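Local structure of probable glutathione reductase (Sinorhizobium meliloti, 4DNA) at residues H190-E204 against M221-I234. The protein probably catalyses the NADPH-dependent reduction of glutathione disulfide to glutathione, working as an FAD-containing homodimer. Numbering follows the deposited sequence.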
loop_
_atom_site.group_PDB
_atom_site.type_symbol
_atom_site.label_atom_id
_atom_site.label_comp_id
_atom_site.label_asym_id
_atom_site.label_seq_id
_atom_site.Cartn_x
_atom_site.Cartn_y
_atom_site.Cartn_z
ATOM N N HIS A 190 15.712 6.845 16.162
ATOM C CA HIS A 190 16.873 6.487 15.346
ATOM C C HIS A 190 16.881 7.249 14.063
ATOM O O HIS A 190 17.885 7.860 13.718
ATOM C CB HIS A 190 16.963 4.995 15.051
ATOM C CG HIS A 190 18.151 4.635 14.191
ATOM N ND1 HIS A 190 19.371 4.377 14.710
ATOM C CD2 HIS A 190 18.285 4.536 12.806
ATOM C CE1 HIS A 190 20.234 4.112 13.717
ATOM N NE2 HIS A 190 19.572 4.210 12.552
ATOM N N GLY A 191 15.750 7.212 13.357
ATOM C CA GLY A 191 15.557 7.948 12.113
ATOM C C GLY A 191 15.950 9.401 12.260
ATOM O O GLY A 191 16.504 9.999 11.331
ATOM N N LEU A 192 15.690 9.961 13.440
ATOM C CA LEU A 192 16.005 11.358 13.711
ATOM C C LEU A 192 17.448 11.623 14.210
ATOM O O LEU A 192 17.808 12.764 14.509
ATOM C CB LEU A 192 14.945 11.955 14.641
ATOM C CG LEU A 192 13.490 11.897 14.157
ATOM C CD1 LEU A 192 12.547 12.384 15.238
ATOM C CD2 LEU A 192 13.253 12.680 12.882
ATOM N N GLY A 193 18.273 10.577 14.271
ATOM C CA GLY A 193 19.695 10.714 14.590
ATOM C C GLY A 193 20.044 10.551 16.059
ATOM O O GLY A 193 21.184 10.798 16.456
ATOM N N VAL A 194 19.062 10.166 16.872
ATOM C CA VAL A 194 19.307 9.840 18.265
ATOM C C VAL A 194 20.037 8.517 18.291
ATOM O O VAL A 194 19.596 7.568 17.646
ATOM C CB VAL A 194 17.996 9.691 19.060
ATOM C CG1 VAL A 194 18.280 9.338 20.510
ATOM C CG2 VAL A 194 17.170 10.962 18.984
ATOM N N LYS A 195 21.156 8.453 19.010
ATOM C CA LYS A 195 21.813 7.177 19.291
ATOM C C LYS A 195 20.837 6.323 20.102
ATOM O O LYS A 195 20.576 6.617 21.267
ATOM C CB LYS A 195 23.116 7.416 20.057
ATOM C CG LYS A 195 23.750 6.179 20.678
ATOM C CD LYS A 195 24.697 5.472 19.719
ATOM C CE LYS A 195 25.427 4.317 20.401
ATOM N NZ LYS A 195 24.590 3.083 20.444
ATOM N N THR A 196 20.277 5.291 19.472
ATOM C CA THR A 196 19.152 4.535 20.056
ATOM C C THR A 196 19.530 3.148 20.582
ATOM O O THR A 196 20.158 2.375 19.876
ATOM C CB THR A 196 17.989 4.393 19.045
ATOM O OG1 THR A 196 17.417 5.677 18.784
ATOM C CG2 THR A 196 16.894 3.478 19.579
ATOM N N THR A 197 19.135 2.833 21.815
ATOM C CA THR A 197 19.300 1.473 22.354
ATOM C C THR A 197 17.975 0.934 22.891
ATOM O O THR A 197 17.251 1.636 23.596
ATOM C CB THR A 197 20.353 1.414 23.481
ATOM O OG1 THR A 197 21.484 2.219 23.131
ATOM C CG2 THR A 197 20.803 -0.008 23.734
ATOM N N LEU A 198 17.666 -0.313 22.556
ATOM C CA LEU A 198 16.425 -0.959 23.005
ATOM C C LEU A 198 16.724 -2.178 23.876
ATOM O O LEU A 198 17.553 -3.023 23.508
ATOM C CB LEU A 198 15.571 -1.354 21.790
ATOM C CG LEU A 198 14.266 -2.132 21.945
ATOM C CD1 LEU A 198 13.112 -1.275 22.448
ATOM C CD2 LEU A 198 13.916 -2.695 20.588
ATOM N N ILE A 199 16.063 -2.261 25.032
ATOM C CA ILE A 199 16.267 -3.390 25.945
ATOM C C ILE A 199 14.951 -4.042 26.378
ATOM O O ILE A 199 13.935 -3.373 26.598
ATOM C CB ILE A 199 17.153 -3.007 27.149
ATOM C CG1 ILE A 199 17.560 -4.253 27.948
ATOM C CG2 ILE A 199 16.478 -1.947 28.009
ATOM C CD1 ILE A 199 18.410 -3.978 29.177
ATOM N N TYR A 200 14.984 -5.366 26.483
ATOM C CA TYR A 200 13.778 -6.157 26.662
ATOM C C TYR A 200 14.075 -7.404 27.455
ATOM O O TYR A 200 15.086 -8.043 27.245
ATOM C CB TYR A 200 13.221 -6.556 25.297
ATOM C CG TYR A 200 11.870 -7.256 25.325
ATOM C CD1 TYR A 200 10.865 -6.900 26.263
ATOM C CD2 TYR A 200 11.577 -8.251 24.390
ATOM C CE1 TYR A 200 9.623 -7.538 26.270
ATOM C CE2 TYR A 200 10.338 -8.888 24.387
ATOM C CZ TYR A 200 9.364 -8.535 25.320
ATOM O OH TYR A 200 8.140 -9.187 25.266
ATOM N N ARG A 201 13.161 -7.746 28.349
ATOM C CA ARG A 201 13.357 -8.841 29.282
ATOM C C ARG A 201 13.080 -10.204 28.652
ATOM O O ARG A 201 13.546 -11.233 29.147
ATOM C CB ARG A 201 12.525 -8.626 30.555
ATOM C CG ARG A 201 11.111 -8.070 30.357
ATOM C CD ARG A 201 10.113 -8.642 31.364
ATOM N NE ARG A 201 10.796 -9.211 32.524
ATOM C CZ ARG A 201 11.185 -10.487 32.633
ATOM N NH1 ARG A 201 11.817 -10.901 33.734
ATOM N NH2 ARG A 201 10.949 -11.354 31.647
ATOM N N GLY A 202 12.340 -10.202 27.550
ATOM C CA GLY A 202 11.992 -11.440 26.869
ATOM C C GLY A 202 13.052 -11.871 25.883
ATOM O O GLY A 202 14.068 -11.200 25.726
ATOM N N LYS A 203 12.805 -12.999 25.219
ATOM C CA LYS A 203 13.778 -13.602 24.316
ATOM C C LYS A 203 13.790 -12.914 22.954
ATOM O O LYS A 203 14.846 -12.744 22.358
ATOM C CB LYS A 203 13.502 -15.092 24.144
ATOM C CG LYS A 203 14.019 -15.978 25.261
ATOM C CD LYS A 203 13.183 -17.255 25.345
ATOM C CE LYS A 203 13.996 -18.485 25.728
ATOM N NZ LYS A 203 15.028 -18.194 26.759
ATOM N N GLU A 204 12.624 -12.527 22.452
ATOM C CA GLU A 204 12.560 -11.831 21.164
ATOM C C GLU A 204 11.527 -10.722 21.203
ATOM O O GLU A 204 10.507 -10.856 21.874
ATOM C CB GLU A 204 12.237 -12.812 20.039
ATOM C CG GLU A 204 13.055 -14.099 20.114
ATOM C CD GLU A 204 12.878 -15.031 18.930
ATOM O OE1 GLU A 204 12.366 -14.606 17.880
ATOM O OE2 GLU A 204 13.276 -16.203 19.058
HETATM N N MSE A 221 16.759 -3.647 12.124
HETATM C CA MSE A 221 17.020 -2.654 13.161
HETATM C C MSE A 221 18.474 -2.609 13.541
HETATM O O MSE A 221 19.076 -1.537 13.494
HETATM C CB MSE A 221 16.136 -2.907 14.379
HETATM C CG MSE A 221 14.804 -2.185 14.171
HETATM SE SE MSE A 221 13.510 -2.599 15.607
HETATM C CE MSE A 221 13.914 -1.178 16.910
ATOM N N GLU A 222 19.071 -3.746 13.902
ATOM C CA GLU A 222 20.462 -3.707 14.352
ATOM C C GLU A 222 21.454 -3.559 13.201
ATOM O O GLU A 222 22.537 -2.994 13.364
ATOM C CB GLU A 222 20.806 -4.837 15.330
ATOM C CG GLU A 222 20.920 -6.241 14.769
ATOM C CD GLU A 222 21.381 -7.228 15.839
ATOM O OE1 GLU A 222 21.344 -6.862 17.042
ATOM O OE2 GLU A 222 21.783 -8.368 15.491
ATOM N N GLU A 223 21.041 -4.024 12.027
ATOM C CA GLU A 223 21.761 -3.778 10.773
ATOM C C GLU A 223 21.923 -2.278 10.533
ATOM O O GLU A 223 22.941 -1.851 10.005
ATOM C CB GLU A 223 20.996 -4.402 9.598
ATOM C CG GLU A 223 21.852 -5.002 8.494
ATOM C CD GLU A 223 22.407 -3.972 7.517
ATOM O OE1 GLU A 223 21.756 -2.918 7.301
ATOM O OE2 GLU A 223 23.509 -4.219 6.960
ATOM N N LYS A 224 20.932 -1.476 10.938
ATOM C CA LYS A 224 20.979 -0.032 10.671
ATOM C C LYS A 224 21.516 0.818 11.821
ATOM O O LYS A 224 21.493 2.044 11.749
ATOM C CB LYS A 224 19.638 0.501 10.126
ATOM C CG LYS A 224 18.525 0.694 11.129
ATOM C CD LYS A 224 17.248 1.134 10.423
ATOM C CE LYS A 224 16.015 0.848 11.273
ATOM N NZ LYS A 224 14.794 1.586 10.834
ATOM N N GLY A 225 22.020 0.171 12.868
ATOM C CA GLY A 225 22.659 0.895 13.959
ATOM C C GLY A 225 21.820 1.031 15.211
ATOM O O GLY A 225 22.000 1.962 15.990
ATOM N N ILE A 226 20.887 0.113 15.421
ATOM C CA ILE A 226 20.165 0.098 16.689
ATOM C C ILE A 226 20.673 -1.061 17.549
ATOM O O ILE A 226 20.705 -2.215 17.112
ATOM C CB ILE A 226 18.627 0.091 16.500
ATOM C CG1 ILE A 226 18.208 1.288 15.626
ATOM C CG2 ILE A 226 17.927 0.116 17.853
ATOM C CD1 ILE A 226 16.727 1.399 15.319
ATOM N N ARG A 227 21.112 -0.736 18.756
ATOM C CA ARG A 227 21.579 -1.751 19.666
ATOM C C ARG A 227 20.354 -2.372 20.315
ATOM O O ARG A 227 19.539 -1.665 20.918
ATOM C CB ARG A 227 22.509 -1.145 20.713
ATOM C CG ARG A 227 23.504 -2.135 21.283
ATOM C CD ARG A 227 23.989 -1.698 22.653
ATOM N NE ARG A 227 24.845 -2.713 23.269
ATOM C CZ ARG A 227 25.502 -2.562 24.423
ATOM N NH1 ARG A 227 25.414 -1.425 25.114
ATOM N NH2 ARG A 227 26.253 -3.559 24.894
ATOM N N ILE A 228 20.191 -3.682 20.158
ATOM C CA ILE A 228 19.113 -4.380 20.843
ATOM C C ILE A 228 19.717 -5.321 21.860
ATOM O O ILE A 228 20.676 -6.015 21.571
ATOM C CB ILE A 228 18.177 -5.157 19.893
ATOM C CG1 ILE A 228 17.750 -4.280 18.712
ATOM C CG2 ILE A 228 16.953 -5.688 20.641
ATOM C CD1 ILE A 228 16.982 -5.047 17.655
ATOM N N LEU A 229 19.144 -5.305 23.054
ATOM C CA LEU A 229 19.591 -6.125 24.148
ATOM C C LEU A 229 18.433 -6.977 24.657
ATOM O O LEU A 229 17.499 -6.482 25.297
ATOM C CB LEU A 229 20.179 -5.248 25.255
ATOM C CG LEU A 229 21.385 -4.417 24.796
ATOM C CD1 LEU A 229 21.879 -3.462 25.871
ATOM C CD2 LEU A 229 22.515 -5.315 24.307
ATOM N N CYS A 230 18.498 -8.265 24.346
ATOM C CA CYS A 230 17.468 -9.210 24.733
ATOM C C CYS A 230 17.753 -9.881 26.087
ATOM O O CYS A 230 18.876 -9.826 26.593
ATOM C CB CYS A 230 17.271 -10.239 23.611
ATOM S SG CYS A 230 16.053 -9.708 22.381
ATOM N N GLU A 231 16.714 -10.488 26.662
ATOM C CA GLU A 231 16.810 -11.290 27.883
ATOM C C GLU A 231 17.471 -10.516 29.006
ATOM O O GLU A 231 18.362 -11.031 29.680
ATOM C CB GLU A 231 17.605 -12.585 27.645
ATOM C CG GLU A 231 17.223 -13.398 26.412
ATOM C CD GLU A 231 17.622 -14.855 26.531
ATOM O OE1 GLU A 231 18.109 -15.255 27.605
ATOM O OE2 GLU A 231 17.436 -15.610 25.558
ATOM N N ASP A 232 17.035 -9.278 29.204
ATOM C CA ASP A 232 17.676 -8.394 30.170
ATOM C C ASP A 232 16.720 -7.330 30.678
ATOM O O ASP A 232 15.709 -7.045 30.050
ATOM C CB ASP A 232 18.904 -7.740 29.540
ATOM C CG ASP A 232 19.907 -7.259 30.566
ATOM O OD1 ASP A 232 19.728 -7.502 31.783
ATOM O OD2 ASP A 232 20.889 -6.624 30.136
ATOM N N ILE A 233 17.081 -6.736 31.811
ATOM C CA ILE A 233 16.203 -5.887 32.600
ATOM C C ILE A 233 17.017 -4.708 33.140
ATOM O O ILE A 233 18.240 -4.822 33.299
ATOM C CB ILE A 233 15.586 -6.733 33.755
ATOM C CG1 ILE A 233 14.169 -6.266 34.102
ATOM C CG2 ILE A 233 16.495 -6.813 34.983
ATOM C CD1 ILE A 233 13.316 -7.351 34.744
ATOM N N ILE A 234 16.362 -3.584 33.422
ATOM C CA ILE A 234 17.030 -2.482 34.143
ATOM C C ILE A 234 16.934 -2.664 35.672
ATOM O O ILE A 234 15.827 -2.703 36.216
ATOM C CB ILE A 234 16.495 -1.095 33.713
ATOM C CG1 ILE A 234 16.906 -0.794 32.276
ATOM C CG2 ILE A 234 17.023 0.007 34.622
ATOM C CD1 ILE A 234 16.218 0.408 31.676
HETATM O O HOH W 1 21.106 4.729 16.785
#
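Water 1 is gripped by three groups: it accepts from Thr196 N, donates to Gly225 O at 3.0 Å, and meets His190 ND1 in the plane of the imidazole, 2.7 Å away. It sits at one end of a beta-alpha-beta unit in the Rossmann-type domain predicted to bind the pyridine nucleotide, where strands 195-199 and 227-229 run parallel, joined through helix 211-223. The unit illustrates how parallel neighbours share bonds: Leu198 gives its N-H to Arg227 O and takes one from Leu229 N at its own O, while Tyr200 N continues the pattern to Leu229 O. Strand 172-176 flanks strand 195-199 on its other side, leaving 227-229 outermost within the chain. At the helix ends, CG of His190 stands anti to the backbone N (chi1 179°), which swings the ring across to Ile226, whose CG1 lies over one ring face, 3.8 Å from the centroid in a CH-pi contact. An alanine here would remove both the ring under Ile226 and the ND1 partner, and is likely to leave the water less firmly fixed between the segments. Gly225, with positive phi, closes helix 211-223 in a Schellman motif. On the sheet face of Leu198, its CD2 meets the selenomethionine methyl CE of Met221 at 4.0 Å. Beyond the strands the chain turns: Asp232 N binds Tyr200 O, tilted 32° from the carbonyl plane, and OD2 of the same aspartate bonds His252. On the face that carries Thr197 and Ile199, CD1 of Ile199 comes to rest 3.8 Å from CB of Asp232, just past the end of strand 227-229.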